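Local coordinates for protein alkaline phosphatase (Antarctic bacterium, PDB 2W5V) that probably hydrolyses phosphate monoesters as an alkaline phosphatase, using bound zinc and magnesium ions, at residues K289-E303 and T340-F354. The protein carries 1 engineered substitution. Residues are numbered along the deposited sequence; the frame is centred on the assembly and turned at random.
Sequences KKDGNTLVIVTSDHE and TLIPVFAYGPGSEEF. With ZN (zinc ion), chain H.
Strands 294-299 and 342-347 run antiparallel, their axes 4.6 Å apart at 166°, and the hydrogen-bonded pairs Val296-Tyr347 and Val298-Phe345 join them through four nearly straight N-H...O bonds, among them Val298 N to Phe345 O at 2.8 Å. On the sheet face of Val296 and Val298, the Tyr347 side chain, with CG anti to the backbone N (chi1 175°), reaches back to the end of helix 267-291, where the extended Lys289 chain crosses it at about a right angle; Lys289 CG lies 3.2 Å from Tyr347 OH, while the ammonium group continues to Gln65. A serine in place of Tyr347 would probably strip the Lys289 methylenes of their aromatic partner and open a gap beside the helix end. On the other face, Ile297 CG1 lies over one face of the Phe354 ring and CD1 meets CZ at 3.5 Å, while Leu295, pointing head-on toward Phe354, brings CD2 obliquely against CE1. Pro349 CD rests on Thr294 O (3.5 Å) in the type II turn Gly348-Ser351. Farther along, Thr299 OG1 donates to Pro343 O from above the carbonyl plane (3.1 Å), and a water links that oxygen to Ser300 OG, itself hydrogen-bonded to Ala45 O. Ile342 CD1 packs against the His302-Glu303 backbone, whereas Asp301 and His302 turn away, OD2 and NE2 binding zinc with Asp43; such metal-binding loops at strand ends of a central mixed sheet characterise the alkaline phosphatase fold.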
loop_
_atom_site.group_PDB
_atom_site.type_symbol
_atom_site.label_atom_id
_atom_site.label_comp_id
_atom_site.label_asym_id
_atom_site.label_seq_id
_atom_site.Cartn_x
_atom_site.Cartn_y
_atom_site.Cartn_z
ATOM N N LYS B 289 1.208 15.707 -18.456
ATOM C CA LYS B 289 0.714 17.001 -17.989
ATOM C C LYS B 289 0.743 18.039 -19.109
ATOM O O LYS B 289 -0.167 18.864 -19.233
ATOM C CB LYS B 289 1.502 17.459 -16.760
ATOM C CG LYS B 289 1.139 16.637 -15.519
ATOM C CD LYS B 289 1.667 17.226 -14.208
ATOM C CE LYS B 289 1.018 16.518 -13.015
ATOM N NZ LYS B 289 1.493 17.017 -11.684
ATOM N N LYS B 290 1.780 17.977 -19.938
ATOM C CA LYS B 290 1.881 18.830 -21.116
ATOM C C LYS B 290 0.818 18.456 -22.159
ATOM O O LYS B 290 0.147 19.325 -22.710
ATOM C CB LYS B 290 3.272 18.698 -21.747
ATOM C CG LYS B 290 3.629 19.815 -22.704
ATOM C CD LYS B 290 4.146 19.265 -24.028
ATOM C CE LYS B 290 5.151 18.142 -23.826
ATOM N NZ LYS B 290 5.587 17.552 -25.126
ATOM N N ASP B 291 0.670 17.155 -22.409
ATOM C CA ASP B 291 -0.232 16.626 -23.435
ATOM C C ASP B 291 -1.717 16.793 -23.089
ATOM O O ASP B 291 -2.516 17.220 -23.930
ATOM C CB ASP B 291 0.082 15.140 -23.681
ATOM C CG ASP B 291 -0.801 14.516 -24.753
ATOM O OD1 ASP B 291 -0.633 14.844 -25.948
ATOM O OD2 ASP B 291 -1.647 13.666 -24.399
ATOM N N GLY B 292 -2.081 16.427 -21.864
ATOM C CA GLY B 292 -3.450 16.548 -21.394
ATOM C C GLY B 292 -4.412 15.461 -21.856
ATOM O O GLY B 292 -5.562 15.424 -21.415
ATOM N N ASN B 293 -3.940 14.575 -22.731
ATOM C CA ASN B 293 -4.772 13.519 -23.311
ATOM C C ASN B 293 -4.204 12.139 -23.031
ATOM O O ASN B 293 -4.519 11.177 -23.737
ATOM C CB ASN B 293 -4.880 13.693 -24.830
ATOM C CG ASN B 293 -5.642 14.939 -25.223
ATOM O OD1 ASN B 293 -6.721 15.210 -24.698
ATOM N ND2 ASN B 293 -5.086 15.703 -26.161
ATOM N N THR B 294 -3.359 12.043 -22.010
ATOM C CA THR B 294 -2.625 10.807 -21.748
ATOM C C THR B 294 -2.870 10.274 -20.342
ATOM O O THR B 294 -2.751 11.005 -19.349
ATOM C CB THR B 294 -1.106 11.019 -21.938
ATOM O OG1 THR B 294 -0.849 11.446 -23.282
ATOM C CG2 THR B 294 -0.330 9.736 -21.654
ATOM N N LEU B 295 -3.204 8.992 -20.268
ATOM C CA LEU B 295 -3.383 8.310 -18.995
ATOM C C LEU B 295 -2.101 7.575 -18.629
ATOM O O LEU B 295 -1.582 6.785 -19.413
ATOM C CB LEU B 295 -4.541 7.317 -19.094
ATOM C CG LEU B 295 -4.657 6.291 -17.967
ATOM C CD1 LEU B 295 -5.150 6.956 -16.674
ATOM C CD2 LEU B 295 -5.571 5.140 -18.374
ATOM N N VAL B 296 -1.585 7.846 -17.442
ATOM C CA VAL B 296 -0.399 7.157 -16.959
ATOM C C VAL B 296 -0.784 6.256 -15.800
ATOM O O VAL B 296 -1.352 6.718 -14.810
ATOM C CB VAL B 296 0.664 8.145 -16.471
ATOM C CG1 VAL B 296 1.871 7.393 -15.944
ATOM C CG2 VAL B 296 1.065 9.112 -17.590
ATOM N N ILE B 297 -0.474 4.971 -15.933
ATOM C CA ILE B 297 -0.749 3.990 -14.895
ATOM C C ILE B 297 0.563 3.392 -14.418
ATOM O O ILE B 297 1.394 2.982 -15.226
ATOM C CB ILE B 297 -1.623 2.837 -15.420
ATOM C CG1 ILE B 297 -2.945 3.375 -15.976
ATOM C CG2 ILE B 297 -1.868 1.813 -14.314
ATOM C CD1 ILE B 297 -3.571 2.453 -17.008
ATOM N N VAL B 298 0.746 3.355 -13.104
ATOM C CA VAL B 298 1.948 2.775 -12.505
ATOM C C VAL B 298 1.545 1.680 -11.529
ATOM O O VAL B 298 0.727 1.908 -10.626
ATOM C CB VAL B 298 2.764 3.820 -11.716
ATOM C CG1 VAL B 298 3.940 3.144 -11.023
ATOM C CG2 VAL B 298 3.257 4.951 -12.634
ATOM N N THR B 299 2.112 0.493 -11.692
ATOM C CA THR B 299 1.830 -0.580 -10.743
ATOM C C THR B 299 2.966 -1.589 -10.761
ATOM O O THR B 299 3.956 -1.386 -11.459
ATOM C CB THR B 299 0.477 -1.273 -11.038
ATOM O OG1 THR B 299 0.089 -2.068 -9.910
ATOM C CG2 THR B 299 0.570 -2.165 -12.270
ATOM N N SER B 300 2.816 -2.674 -10.012
ATOM C CA SER B 300 3.801 -3.757 -10.002
ATOM C C SER B 300 3.076 -5.075 -10.236
ATOM O O SER B 300 1.855 -5.153 -10.101
ATOM C CB SER B 300 4.523 -3.828 -8.651
ATOM O OG SER B 300 4.925 -2.535 -8.213
ATOM N N ASP B 301 3.825 -6.123 -10.548
ATOM C CA ASP B 301 3.212 -7.425 -10.773
ATOM C C ASP B 301 3.057 -8.209 -9.470
ATOM O O ASP B 301 2.160 -9.033 -9.352
ATOM C CB ASP B 301 3.970 -8.226 -11.858
ATOM C CG ASP B 301 5.452 -8.422 -11.540
ATOM O OD1 ASP B 301 5.992 -7.671 -10.695
ATOM O OD2 ASP B 301 6.077 -9.336 -12.143
ATOM N N HIS B 302 3.920 -7.916 -8.492
ATOM C CA HIS B 302 3.945 -8.573 -7.183
ATOM C C HIS B 302 5.087 -7.943 -6.377
ATOM O O HIS B 302 5.812 -7.088 -6.894
ATOM C CB HIS B 302 4.231 -10.060 -7.350
ATOM C CG HIS B 302 5.504 -10.318 -8.092
ATOM N ND1 HIS B 302 6.740 -10.248 -7.488
ATOM C CD2 HIS B 302 5.732 -10.565 -9.401
ATOM C CE1 HIS B 302 7.679 -10.473 -8.392
ATOM N NE2 HIS B 302 7.092 -10.671 -9.560
ATOM N N GLU B 303 5.250 -8.363 -5.122
ATOM C CA GLU B 303 6.353 -7.894 -4.279
ATOM C C GLU B 303 7.419 -8.979 -4.265
ATOM O O GLU B 303 7.101 -10.154 -4.491
ATOM C CB GLU B 303 5.860 -7.661 -2.838
ATOM C CG GLU B 303 6.870 -6.968 -1.917
ATOM C CD GLU B 303 7.835 -7.908 -1.157
ATOM O OE1 GLU B 303 7.671 -9.157 -1.182
ATOM O OE2 GLU B 303 8.775 -7.372 -0.524
ATOM N N THR B 340 1.403 -10.019 -1.141
ATOM C CA THR B 340 0.751 -8.775 -0.696
ATOM C C THR B 340 -0.000 -8.098 -1.835
ATOM O O THR B 340 0.377 -8.215 -3.000
ATOM C CB THR B 340 1.753 -7.752 -0.118
ATOM O OG1 THR B 340 1.054 -6.538 0.218
ATOM C CG2 THR B 340 2.836 -7.448 -1.137
ATOM N N LEU B 341 -1.074 -7.390 -1.491
ATOM C CA LEU B 341 -1.722 -6.514 -2.451
ATOM C C LEU B 341 -0.711 -5.449 -2.876
ATOM O O LEU B 341 0.214 -5.111 -2.129
ATOM C CB LEU B 341 -2.952 -5.833 -1.839
ATOM C CG LEU B 341 -4.121 -6.696 -1.358
ATOM C CD1 LEU B 341 -5.256 -5.812 -0.816
ATOM C CD2 LEU B 341 -4.634 -7.556 -2.460
ATOM N N ILE B 342 -0.901 -4.921 -4.079
ATOM C CA ILE B 342 0.050 -4.004 -4.702
ATOM C C ILE B 342 -0.634 -2.685 -5.070
ATOM O O ILE B 342 -1.708 -2.689 -5.652
ATOM C CB ILE B 342 0.615 -4.660 -5.989
ATOM C CG1 ILE B 342 1.502 -5.867 -5.632
ATOM C CG2 ILE B 342 1.315 -3.635 -6.884
ATOM C CD1 ILE B 342 2.768 -5.504 -4.856
ATOM N N PRO B 343 0.002 -1.552 -4.752
ATOM C CA PRO B 343 -0.549 -0.236 -5.102
ATOM C C PRO B 343 -0.597 0.000 -6.605
ATOM O O PRO B 343 0.309 -0.407 -7.342
ATOM C CB PRO B 343 0.439 0.758 -4.467
ATOM C CG PRO B 343 1.287 -0.038 -3.541
ATOM C CD PRO B 343 1.283 -1.456 -4.032
ATOM N N VAL B 344 -1.669 0.647 -7.047
ATOM C CA VAL B 344 -1.808 1.117 -8.411
ATOM C C VAL B 344 -1.943 2.627 -8.340
ATOM O O VAL B 344 -2.713 3.145 -7.523
ATOM C CB VAL B 344 -3.103 0.585 -9.039
ATOM C CG1 VAL B 344 -3.329 1.203 -10.428
ATOM C CG2 VAL B 344 -3.082 -0.942 -9.082
ATOM N N PHE B 345 -1.199 3.330 -9.190
ATOM C CA PHE B 345 -1.271 4.784 -9.270
ATOM C C PHE B 345 -1.726 5.171 -10.672
ATOM O O PHE B 345 -1.260 4.599 -11.659
ATOM C CB PHE B 345 0.098 5.416 -8.997
ATOM C CG PHE B 345 0.719 5.011 -7.683
ATOM C CD1 PHE B 345 0.518 5.774 -6.536
ATOM C CD2 PHE B 345 1.520 3.885 -7.598
ATOM C CE1 PHE B 345 1.089 5.408 -5.320
ATOM C CE2 PHE B 345 2.105 3.513 -6.389
ATOM C CZ PHE B 345 1.889 4.285 -5.241
ATOM N N ALA B 346 -2.628 6.144 -10.772
ATOM C CA ALA B 346 -3.080 6.592 -12.090
ATOM C C ALA B 346 -3.250 8.105 -12.167
ATOM O O ALA B 346 -3.795 8.727 -11.264
ATOM C CB ALA B 346 -4.380 5.888 -12.484
ATOM N N TYR B 347 -2.792 8.682 -13.271
ATOM C CA TYR B 347 -2.904 10.112 -13.505
ATOM C C TYR B 347 -3.443 10.348 -14.909
ATOM O O TYR B 347 -3.009 9.692 -15.853
ATOM C CB TYR B 347 -1.537 10.791 -13.402
ATOM C CG TYR B 347 -1.626 12.255 -13.767
ATOM C CD1 TYR B 347 -1.900 13.209 -12.800
ATOM C CD2 TYR B 347 -1.491 12.673 -15.086
ATOM C CE1 TYR B 347 -2.011 14.546 -13.131
ATOM C CE2 TYR B 347 -1.603 14.009 -15.428
ATOM C CZ TYR B 347 -1.863 14.941 -14.447
ATOM O OH TYR B 347 -1.974 16.275 -14.774
ATOM N N GLY B 348 -4.355 11.304 -15.054
ATOM C CA GLY B 348 -4.826 11.700 -16.369
ATOM C C GLY B 348 -6.269 11.298 -16.618
ATOM O O GLY B 348 -6.944 10.808 -15.713
ATOM N N PRO B 349 -6.755 11.516 -17.846
ATOM C CA PRO B 349 -8.137 11.195 -18.223
ATOM C C PRO B 349 -8.451 9.733 -17.955
ATOM O O PRO B 349 -7.729 8.865 -18.441
ATOM C CB PRO B 349 -8.162 11.453 -19.733
ATOM C CG PRO B 349 -7.069 12.408 -19.985
ATOM C CD PRO B 349 -6.005 12.141 -18.951
ATOM N N GLY B 350 -9.504 9.469 -17.188
ATOM C CA GLY B 350 -9.898 8.109 -16.864
ATOM C C GLY B 350 -9.218 7.525 -15.635
ATOM O O GLY B 350 -9.514 6.396 -15.229
ATOM N N SER B 351 -8.309 8.279 -15.032
ATOM C CA SER B 351 -7.507 7.732 -13.934
ATOM C C SER B 351 -8.362 7.318 -12.726
ATOM O O SER B 351 -7.968 6.445 -11.951
ATOM C CB SER B 351 -6.397 8.712 -13.515
ATOM O OG SER B 351 -6.934 9.957 -13.094
ATOM N N GLU B 352 -9.538 7.922 -12.580
ATOM C CA GLU B 352 -10.413 7.616 -11.445
ATOM C C GLU B 352 -10.923 6.167 -11.502
ATOM O O GLU B 352 -11.322 5.602 -10.494
ATOM C CB GLU B 352 -11.607 8.577 -11.393
ATOM C CG GLU B 352 -11.258 10.044 -11.131
ATOM C CD GLU B 352 -10.666 10.771 -12.344
ATOM O OE1 GLU B 352 -10.640 10.207 -13.468
ATOM O OE2 GLU B 352 -10.226 11.927 -12.163
ATOM N N GLU B 353 -10.925 5.580 -12.694
ATOM C CA GLU B 353 -11.382 4.204 -12.851
ATOM C C GLU B 353 -10.518 3.216 -12.068
ATOM O O GLU B 353 -10.957 2.104 -11.755
ATOM C CB GLU B 353 -11.397 3.820 -14.335
ATOM C CG GLU B 353 -11.948 2.429 -14.604
ATOM C CD GLU B 353 -13.399 2.281 -14.171
ATOM O OE1 GLU B 353 -14.168 3.254 -14.326
ATOM O OE2 GLU B 353 -13.770 1.190 -13.681
ATOM N N PHE B 354 -9.298 3.625 -11.727
ATOM C CA PHE B 354 -8.337 2.689 -11.144
ATOM C C PHE B 354 -8.255 2.695 -9.612
ATOM O O PHE B 354 -7.350 2.075 -9.047
ATOM C CB PHE B 354 -6.951 2.909 -11.761
ATOM C CG PHE B 354 -6.912 2.628 -13.231
ATOM C CD1 PHE B 354 -7.373 3.570 -14.141
ATOM C CD2 PHE B 354 -6.477 1.398 -13.704
ATOM C CE1 PHE B 354 -7.369 3.305 -15.502
ATOM C CE2 PHE B 354 -6.475 1.123 -15.066
ATOM C CZ PHE B 354 -6.929 2.074 -15.962
HETATM ZN ZN ZN H . 7.811 -10.067 -11.420
HETATM O O HOH W 1 3.147 -0.428 -7.548
HETATM O O HOH W 2 2.076 -9.548 -4.643
#